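Local coordinates for protein putative phosphosugar isomerase (Silicibacter pomeroyi DSS-3, PDB 3FJ1) that is a putative phosphosugar isomerase with two SIS domains that probably binds a phosphosugar or related carbohydrate derivative, at residues A[22-27]-A[163-168]; A[199-204]-A[254-259]; A[272-277]-A[282-287]. All coordinates share one frame; numbering follows the deposited sequence.

Contact 1: residues A[22-27]-A[163-168]; sequences RLLDHG and GLMLLA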
loop_
_atom_site.group_PDB
_atom_site.type_symbol
_atom_site.label_atom_id
_atom_site.label_comp_id
_atom_site.label_asym_id
_atom_site.label_seq_id
_atom_site.Cartn_x
_atom_site.Cartn_y
_atom_site.Cartn_z
ATOM N N ARG A 22 -5.040 23.983 19.030
ATOM C CA ARG A 22 -4.452 23.516 20.296
ATOM C C ARG A 22 -3.117 22.838 20.055
ATOM O O ARG A 22 -2.188 23.049 20.798
ATOM C CB ARG A 22 -5.393 22.588 21.067
ATOM C CG ARG A 22 -6.587 23.315 21.637
ATOM C CD ARG A 22 -7.427 22.441 22.534
ATOM N NE ARG A 22 -8.739 23.061 22.709
ATOM C CZ ARG A 22 -9.770 22.893 21.875
ATOM N NH1 ARG A 22 -9.657 22.130 20.786
ATOM N NH2 ARG A 22 -10.918 23.501 22.123
ATOM N N LEU A 23 -3.032 22.040 18.991
ATOM C CA LEU A 23 -1.789 21.365 18.624
ATOM C C LEU A 23 -0.713 22.403 18.261
ATOM O O LEU A 23 0.401 22.313 18.717
ATOM C CB LEU A 23 -2.045 20.386 17.461
ATOM C CG LEU A 23 -0.795 19.740 16.875
ATOM C CD1 LEU A 23 0.013 18.981 17.933
ATOM C CD2 LEU A 23 -1.255 18.883 15.707
ATOM N N LEU A 24 -1.069 23.395 17.458
ATOM C CA LEU A 24 -0.143 24.474 17.098
ATOM C C LEU A 24 0.359 25.216 18.344
ATOM O O LEU A 24 1.559 25.480 18.472
ATOM C CB LEU A 24 -0.788 25.435 16.105
ATOM C CG LEU A 24 -1.025 24.953 14.672
ATOM C CD1 LEU A 24 -2.030 25.818 13.911
ATOM C CD2 LEU A 24 0.317 24.844 13.881
ATOM N N ASP A 25 -0.553 25.525 19.267
ATOM C CA ASP A 25 -0.212 26.222 20.500
ATOM C C ASP A 25 0.528 25.317 21.502
ATOM O O ASP A 25 1.659 25.604 21.860
ATOM C CB ASP A 25 -1.481 26.821 21.140
ATOM C CG ASP A 25 -2.111 27.905 20.288
ATOM O OD1 ASP A 25 -1.448 28.403 19.337
ATOM O OD2 ASP A 25 -3.282 28.248 20.554
ATOM N N HIS A 26 -0.088 24.219 21.924
ATOM C CA HIS A 26 0.481 23.334 22.945
ATOM C C HIS A 26 1.552 22.365 22.500
ATOM O O HIS A 26 2.304 21.884 23.344
ATOM C CB HIS A 26 -0.630 22.529 23.626
ATOM C CG HIS A 26 -1.650 23.390 24.287
ATOM N ND1 HIS A 26 -1.522 23.837 25.588
ATOM C CD2 HIS A 26 -2.781 23.954 23.802
ATOM C CE1 HIS A 26 -2.556 24.608 25.883
ATOM N NE2 HIS A 26 -3.332 24.695 24.815
ATOM N N GLY A 27 1.617 22.048 21.204
ATOM C CA GLY A 27 2.609 21.094 20.688
ATOM C C GLY A 27 3.846 21.729 20.091
ATOM O O GLY A 27 4.817 21.021 19.800
ATOM N N GLY A 163 3.041 15.736 12.201
ATOM C CA GLY A 163 4.140 15.299 11.330
ATOM C C GLY A 163 4.638 16.413 10.417
ATOM O O GLY A 163 5.847 16.581 10.229
ATOM N N LEU A 164 3.721 17.192 9.860
ATOM C CA LEU A 164 4.101 18.322 9.001
ATOM C C LEU A 164 4.858 19.416 9.763
ATOM O O LEU A 164 5.795 19.994 9.220
ATOM C CB LEU A 164 2.897 18.898 8.227
ATOM C CG LEU A 164 2.345 18.009 7.088
ATOM C CD1 LEU A 164 1.019 18.603 6.619
ATOM C CD2 LEU A 164 3.328 17.736 5.886
HETATM N N MSE A 165 4.426 19.709 10.991
HETATM C CA MSE A 165 5.105 20.691 11.890
HETATM C C MSE A 165 6.542 20.238 12.130
HETATM O O MSE A 165 7.477 21.028 12.050
HETATM C CB MSE A 165 4.379 20.801 13.234
HETATM C CG MSE A 165 3.057 21.562 13.187
HETATM SE SE MSE A 165 2.059 21.319 14.863
HETATM C CE MSE A 165 3.192 22.262 16.173
ATOM N N LEU A 166 6.723 18.942 12.357
ATOM C CA LEU A 166 8.048 18.398 12.641
ATOM C C LEU A 166 8.924 18.558 11.423
ATOM O O LEU A 166 10.036 19.067 11.513
ATOM C CB LEU A 166 7.940 16.923 13.050
ATOM C CG LEU A 166 9.209 16.157 13.432
ATOM C CD1 LEU A 166 9.906 16.804 14.651
ATOM C CD2 LEU A 166 8.851 14.654 13.683
ATOM N N LEU A 167 8.401 18.162 10.262
ATOM C CA LEU A 167 9.138 18.272 9.019
ATOM C C LEU A 167 9.469 19.725 8.662
ATOM O O LEU A 167 10.545 20.011 8.140
ATOM C CB LEU A 167 8.357 17.619 7.879
ATOM C CG LEU A 167 8.202 16.103 7.952
ATOM C CD1 LEU A 167 7.283 15.589 6.837
ATOM C CD2 LEU A 167 9.552 15.454 7.920
ATOM N N ALA A 168 8.546 20.634 8.952
ATOM C CA ALA A 168 8.726 22.026 8.642
ATOM C C ALA A 168 9.813 22.638 9.558
ATOM O O ALA A 168 10.640 23.412 9.085
ATOM C CB ALA A 168 7.415 22.765 8.778
#
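Met-165 on helix 153-171 reaches across to Leu-23, Leu-24 and Gly-27 on the long helix 8-41, joining two helices of the N-terminal half of the chain. The residue is modelled as selenomethionine, and it makes every cross-contact here, supplying 97 of the 165 Å² buried. The short axes pass 11.7 Å apart with 50° between their directions, a wide spacing that one long side chain can span.

The selenium is the hub. It lies 3.8 Å from CG of Leu-23, where the two side chains slide past each other in opposite senses, and Met-165 SE is 4.1 Å from CD2 of Leu-24, whose end swings back toward the neighbouring helix. The chain of Met-165 is stretched through chi2 and then bent at chi3 (67°), which turns the methyl off the line of the side chain and lays it along the backbone of helix 8-41. There CE sits 3.8 Å from the carbonyl O of Leu-23 and 4.0 Å from C of Gly-27. Within its own helix Leu-23 O accepts from Gly-27 N at 2.8 Å, and the methyl packs against it.

Leu-180 from helix 174-181 and Val-31 of helix 8-41 also touch Met-165, while Leu-23 continues onto Thr-158, Val-161 and Ala-162 one or two turns earlier on helix 153-171. No hydrogen bond links the segments. Helix-to-helix packing of this kind accompanies the parallel five-stranded sheet, of order 2-1-3-4-5, in the alpha/beta fold of the first SIS domain.

Contact 2: residues A[199-204]-A[254-259]; sequences RVAIGA and GFPVLG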
loop_
_atom_site.group_PDB
_atom_site.type_symbol
_atom_site.label_atom_id
_atom_site.label_comp_id
_atom_site.label_asym_id
_atom_site.label_seq_id
_atom_site.Cartn_x
_atom_site.Cartn_y
_atom_site.Cartn_z
ATOM N N ARG A 199 -23.333 14.388 -3.343
ATOM C CA ARG A 199 -24.243 13.613 -2.509
ATOM C C ARG A 199 -25.397 13.059 -3.379
ATOM O O ARG A 199 -25.787 11.897 -3.252
ATOM C CB ARG A 199 -24.753 14.435 -1.323
ATOM C CG ARG A 199 -23.656 15.126 -0.522
ATOM C CD ARG A 199 -24.046 15.508 0.894
ATOM N NE ARG A 199 -25.309 16.255 1.003
ATOM C CZ ARG A 199 -25.436 17.574 0.999
ATOM N NH1 ARG A 199 -24.410 18.371 0.836
ATOM N NH2 ARG A 199 -26.634 18.108 1.132
ATOM N N VAL A 200 -25.940 13.891 -4.263
ATOM C CA VAL A 200 -26.958 13.419 -5.215
ATOM C C VAL A 200 -26.415 12.279 -6.111
ATOM O O VAL A 200 -27.107 11.279 -6.324
ATOM C CB VAL A 200 -27.499 14.581 -6.090
ATOM C CG1 VAL A 200 -28.429 14.061 -7.165
ATOM C CG2 VAL A 200 -28.188 15.593 -5.186
ATOM N N ALA A 201 -25.196 12.429 -6.618
ATOM C CA ALA A 201 -24.580 11.418 -7.503
ATOM C C ALA A 201 -24.400 10.105 -6.777
ATOM O O ALA A 201 -24.681 9.050 -7.340
ATOM C CB ALA A 201 -23.231 11.859 -8.067
ATOM N N ILE A 202 -23.892 10.181 -5.548
ATOM C CA ILE A 202 -23.695 8.966 -4.739
ATOM C C ILE A 202 -25.041 8.340 -4.370
ATOM O O ILE A 202 -25.205 7.109 -4.433
ATOM C CB ILE A 202 -22.816 9.225 -3.468
ATOM C CG1 ILE A 202 -21.415 9.661 -3.864
ATOM C CG2 ILE A 202 -22.748 7.957 -2.610
ATOM C CD1 ILE A 202 -20.612 10.262 -2.736
ATOM N N GLY A 203 -26.021 9.167 -4.008
ATOM C CA GLY A 203 -27.348 8.647 -3.723
ATOM C C GLY A 203 -27.925 7.881 -4.902
ATOM O O GLY A 203 -28.597 6.872 -4.729
ATOM N N ALA A 204 -27.683 8.367 -6.111
ATOM C CA ALA A 204 -28.137 7.692 -7.333
ATOM C C ALA A 204 -27.380 6.409 -7.629
ATOM O O ALA A 204 -27.971 5.458 -8.129
ATOM C CB ALA A 204 -28.029 8.624 -8.517
ATOM N N GLY A 254 -19.931 2.782 -13.602
ATOM C CA GLY A 254 -20.996 3.768 -13.480
ATOM C C GLY A 254 -21.137 4.439 -12.117
ATOM O O GLY A 254 -22.238 4.864 -11.755
ATOM N N PHE A 255 -20.047 4.528 -11.351
ATOM C CA PHE A 255 -20.081 5.208 -10.070
ATOM C C PHE A 255 -19.340 6.555 -10.117
ATOM O O PHE A 255 -18.448 6.747 -10.968
ATOM C CB PHE A 255 -19.511 4.322 -8.972
ATOM C CG PHE A 255 -20.291 3.051 -8.785
ATOM C CD1 PHE A 255 -21.607 3.096 -8.328
ATOM C CD2 PHE A 255 -19.727 1.821 -9.076
ATOM C CE1 PHE A 255 -22.336 1.930 -8.163
ATOM C CE2 PHE A 255 -20.448 0.646 -8.907
ATOM C CZ PHE A 255 -21.762 0.701 -8.467
ATOM N N PRO A 256 -19.713 7.485 -9.209
ATOM C CA PRO A 256 -19.060 8.790 -9.204
ATOM C C PRO A 256 -17.563 8.688 -8.870
ATOM O O PRO A 256 -17.125 7.824 -8.079
ATOM C CB PRO A 256 -19.779 9.568 -8.085
ATOM C CG PRO A 256 -21.004 8.820 -7.786
ATOM C CD PRO A 256 -20.749 7.393 -8.164
ATOM N N VAL A 257 -16.801 9.598 -9.468
ATOM C CA VAL A 257 -15.355 9.649 -9.292
ATOM C C VAL A 257 -15.011 11.002 -8.673
ATOM O O VAL A 257 -15.508 12.038 -9.110
ATOM C CB VAL A 257 -14.655 9.482 -10.653
ATOM C CG1 VAL A 257 -13.138 9.567 -10.508
ATOM C CG2 VAL A 257 -15.082 8.163 -11.317
ATOM N N LEU A 258 -14.182 10.989 -7.635
ATOM C CA LEU A 258 -13.776 12.205 -6.962
ATOM C C LEU A 258 -12.259 12.350 -7.031
ATOM O O LEU A 258 -11.528 11.554 -6.422
ATOM C CB LEU A 258 -14.216 12.128 -5.509
ATOM C CG LEU A 258 -14.300 13.406 -4.679
ATOM C CD1 LEU A 258 -14.711 13.046 -3.241
ATOM C CD2 LEU A 258 -13.085 14.321 -4.717
ATOM N N GLY A 259 -11.783 13.357 -7.756
ATOM C CA GLY A 259 -10.360 13.620 -7.880
ATOM C C GLY A 259 -9.850 14.623 -6.855
ATOM O O GLY A 259 -10.239 15.792 -6.878
#
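Pro-256 and Ala-201 form the centre of a small apolar contact between helix 196-204 and the chain just before strand 257-259, where the chain enters the central strand of the second sheet. Only 105 Å² is buried, 62 of it on the proline, and no hydrogen bond crosses.

The ring meets the helix through its outer corner. CG of Pro-256 is 3.8 Å from CB of Ala-201 and 3.7 Å from the carbonyl O of the same residue, so one ring carbon rests against both the methyl and the peptide group behind it. Ring atom CB of Pro-256 comes to 4.1 Å from CB of Ala-201. One residue on, Ile-202 adds a second wall: its CG1 lies 4.0 Å from Pro-256 CG, and the side chain crosses the ring at about a right angle. With chi1 at -63°, CG1 stands beside the backbone N of Ile-202, and that N is 3.9 Å from Pro-256 CG.

Pro-256 sits where a helix gives way to a strand, within the alternating helices and parallel strands of the second SIS domain. Gly-254 leaves the preceding helix with phi 71°, and its O accepts a hydrogen bond from Arg-205 NE, just beyond helix 196-204. From Pro-256 onward the backbone is extended, pairing with Phe-209 and then, through Leu-258, with Phe-209 and Leu-211 of strand 208-212.

Met-198, one turn before Ala-201 and Ile-202, also touches the proline, while Ile-202 packs on Phe-323 of helix 308-326. Arg-199 is held by salt bridges to Asp-194 and Glu-326.

Contact 3: residues A[272-277]-A[282-287]; sequences EIADQI and ATVFAT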
loop_
_atom_site.group_PDB
_atom_site.type_symbol
_atom_site.label_atom_id
_atom_site.label_comp_id
_atom_site.label_asym_id
_atom_site.label_seq_id
_atom_site.Cartn_x
_atom_site.Cartn_y
_atom_site.Cartn_z
ATOM N N GLU A 272 -6.156 16.526 -15.831
ATOM C CA GLU A 272 -6.117 15.913 -17.144
ATOM C C GLU A 272 -6.829 14.542 -17.194
ATOM O O GLU A 272 -7.650 14.269 -18.085
ATOM C CB GLU A 272 -4.654 15.792 -17.602
ATOM N N ILE A 273 -6.503 13.682 -16.251
ATOM C CA ILE A 273 -7.142 12.356 -16.170
ATOM C C ILE A 273 -8.621 12.493 -15.786
ATOM O O ILE A 273 -9.452 11.766 -16.310
ATOM C CB ILE A 273 -6.412 11.429 -15.186
ATOM C CG1 ILE A 273 -5.025 11.095 -15.732
ATOM C CG2 ILE A 273 -7.263 10.151 -14.900
ATOM C CD1 ILE A 273 -5.021 10.182 -16.944
ATOM N N ALA A 274 -8.940 13.431 -14.893
ATOM C CA ALA A 274 -10.318 13.641 -14.463
ATOM C C ALA A 274 -11.148 13.981 -15.702
ATOM O O ALA A 274 -12.232 13.432 -15.928
ATOM C CB ALA A 274 -10.386 14.751 -13.401
ATOM N N ASP A 275 -10.620 14.878 -16.524
ATOM C CA ASP A 275 -11.305 15.252 -17.750
ATOM C C ASP A 275 -11.444 14.092 -18.754
ATOM O O ASP A 275 -12.498 13.968 -19.366
ATOM C CB ASP A 275 -10.629 16.470 -18.405
ATOM C CG ASP A 275 -10.993 17.783 -17.713
ATOM O OD1 ASP A 275 -11.981 17.836 -16.959
ATOM O OD2 ASP A 275 -10.316 18.797 -17.954
ATOM N N GLN A 276 -10.406 13.252 -18.891
ATOM C CA GLN A 276 -10.425 12.110 -19.809
ATOM C C GLN A 276 -11.525 11.124 -19.426
ATOM O O GLN A 276 -12.256 10.591 -20.296
ATOM C CB GLN A 276 -9.080 11.370 -19.811
ATOM C CG GLN A 276 -7.960 12.058 -20.582
ATOM C CD GLN A 276 -6.647 11.300 -20.484
ATOM O OE1 GLN A 276 -6.629 10.058 -20.439
ATOM N NE2 GLN A 276 -5.535 12.041 -20.397
ATOM N N ILE A 277 -11.640 10.912 -18.115
ATOM C CA ILE A 277 -12.658 10.035 -17.553
ATOM C C ILE A 277 -14.061 10.627 -17.850
ATOM O O ILE A 277 -14.964 9.911 -18.348
ATOM C CB ILE A 277 -12.428 9.782 -16.055
ATOM C CG1 ILE A 277 -11.105 9.033 -15.823
ATOM C CG2 ILE A 277 -13.609 8.996 -15.473
ATOM C CD1 ILE A 277 -10.679 9.024 -14.389
ATOM N N ALA A 282 -18.474 9.266 -17.836
ATOM C CA ALA A 282 -18.527 9.065 -16.381
ATOM C C ALA A 282 -18.829 10.351 -15.617
ATOM O O ALA A 282 -18.615 11.460 -16.111
ATOM C CB ALA A 282 -17.215 8.456 -15.881
ATOM N N THR A 283 -19.325 10.172 -14.397
ATOM C CA THR A 283 -19.639 11.267 -13.503
ATOM C C THR A 283 -18.395 11.538 -12.670
ATOM O O THR A 283 -18.034 10.734 -11.816
ATOM C CB THR A 283 -20.779 10.886 -12.585
ATOM O OG1 THR A 283 -21.910 10.586 -13.406
ATOM C CG2 THR A 283 -21.101 12.023 -11.648
ATOM N N VAL A 284 -17.723 12.645 -12.968
ATOM C CA VAL A 284 -16.459 12.980 -12.334
ATOM C C VAL A 284 -16.442 14.398 -11.767
ATOM O O VAL A 284 -16.919 15.353 -12.409
ATOM C CB VAL A 284 -15.297 12.839 -13.349
ATOM C CG1 VAL A 284 -13.937 12.976 -12.617
ATOM C CG2 VAL A 284 -15.406 11.527 -14.100
ATOM N N PHE A 285 -15.907 14.511 -10.551
ATOM C CA PHE A 285 -15.754 15.764 -9.818
ATOM C C PHE A 285 -14.285 15.890 -9.425
ATOM O O PHE A 285 -13.607 14.876 -9.198
ATOM C CB PHE A 285 -16.607 15.733 -8.552
ATOM C CG PHE A 285 -18.087 15.483 -8.783
ATOM C CD1 PHE A 285 -18.601 14.180 -8.886
ATOM C CD2 PHE A 285 -18.964 16.550 -8.858
ATOM C CE1 PHE A 285 -19.956 13.974 -9.078
ATOM C CE2 PHE A 285 -20.303 16.344 -9.047
ATOM C CZ PHE A 285 -20.799 15.044 -9.149
ATOM N N ALA A 286 -13.761 17.108 -9.336
ATOM C CA ALA A 286 -12.353 17.268 -8.917
ATOM C C ALA A 286 -12.160 18.569 -8.182
ATOM O O ALA A 286 -12.822 19.542 -8.510
ATOM C CB ALA A 286 -11.407 17.149 -10.100
ATOM N N THR A 287 -11.245 18.593 -7.206
ATOM C CA THR A 287 -11.008 19.768 -6.330
ATOM C C THR A 287 -9.995 20.731 -6.962
ATOM O O THR A 287 -8.975 21.041 -6.368
ATOM C CB THR A 287 -10.501 19.357 -4.922
ATOM O OG1 THR A 287 -9.217 18.727 -5.044
ATOM C CG2 THR A 287 -11.468 18.334 -4.203
#
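Val-284, in strand 284-286, points its side chain at helix 267-279 and divides its branches between two helix residues, Ala-274 and Ile-277. Its CB comes first, 4.0 Å from the carbonyl O of Ala-274. The CG1 branch, anti to the backbone N (chi1 -171°), carries on along Ala-274: Val-284 CG1 is 3.8 Å from that same oxygen and 4.0 Å from CB of Ala-274. The other methyl goes to the next turn, where CG2 of Val-284 presses on CG2 of Ile-277 at 3.4 Å. This is closer than carbon atoms usually sit, and the two side chains cross there at roughly a right angle, so the packing is tight at this point.

The same Ile-277 branch also covers the approach to the strand, its CG2 lying 3.7 Å from CB of Ala-282, and that alanine CB is 3.6 Å from Ile-277 O. Farther along, CB of Ala-286 meets CB of Ala-274 at 4.2 Å. With these two small residues facing each other, the short axis of the helix passes 8.3 Å from that of the strand, running nearly antiparallel at 162°. Everything across is van der Waals contact.

Helix 267-279 is the crossover of a beta-alpha-beta unit that leaves strand 257-259 and returns to its neighbour 284-286. Asp-275 ties it to the loop that leads from strand 284-286 to strand 295-296, accepting from the backbone N of Thr-292, Arg-293 and Ala-294. On the strand's other face Phe-285 points away and packs on Met-198 and Ala-201 of helix 196-204, leaving strand 284-286 between helices on both faces.

In the fold
Along the chain the three contacts follow in series. Contact 1 closes in the N-terminal half, which holds the first five-stranded parallel sheet; contacts 2 and 3 both belong to the second, and lie on the opposite side of the chain's centre. The centre of contact 1 is about 35 Å from that of contact 2 and about 34 Å from that of contact 3. Contacts 2 and 3 have centres only about 12 Å apart and touch through neighbouring strands 257-259 and 284-286: Gly-259 N lies 2.8 Å from Phe-285 O, probably a hydrogen bond. Each half packs its helices with its own sheet, consistent with two SIS domains in tandem.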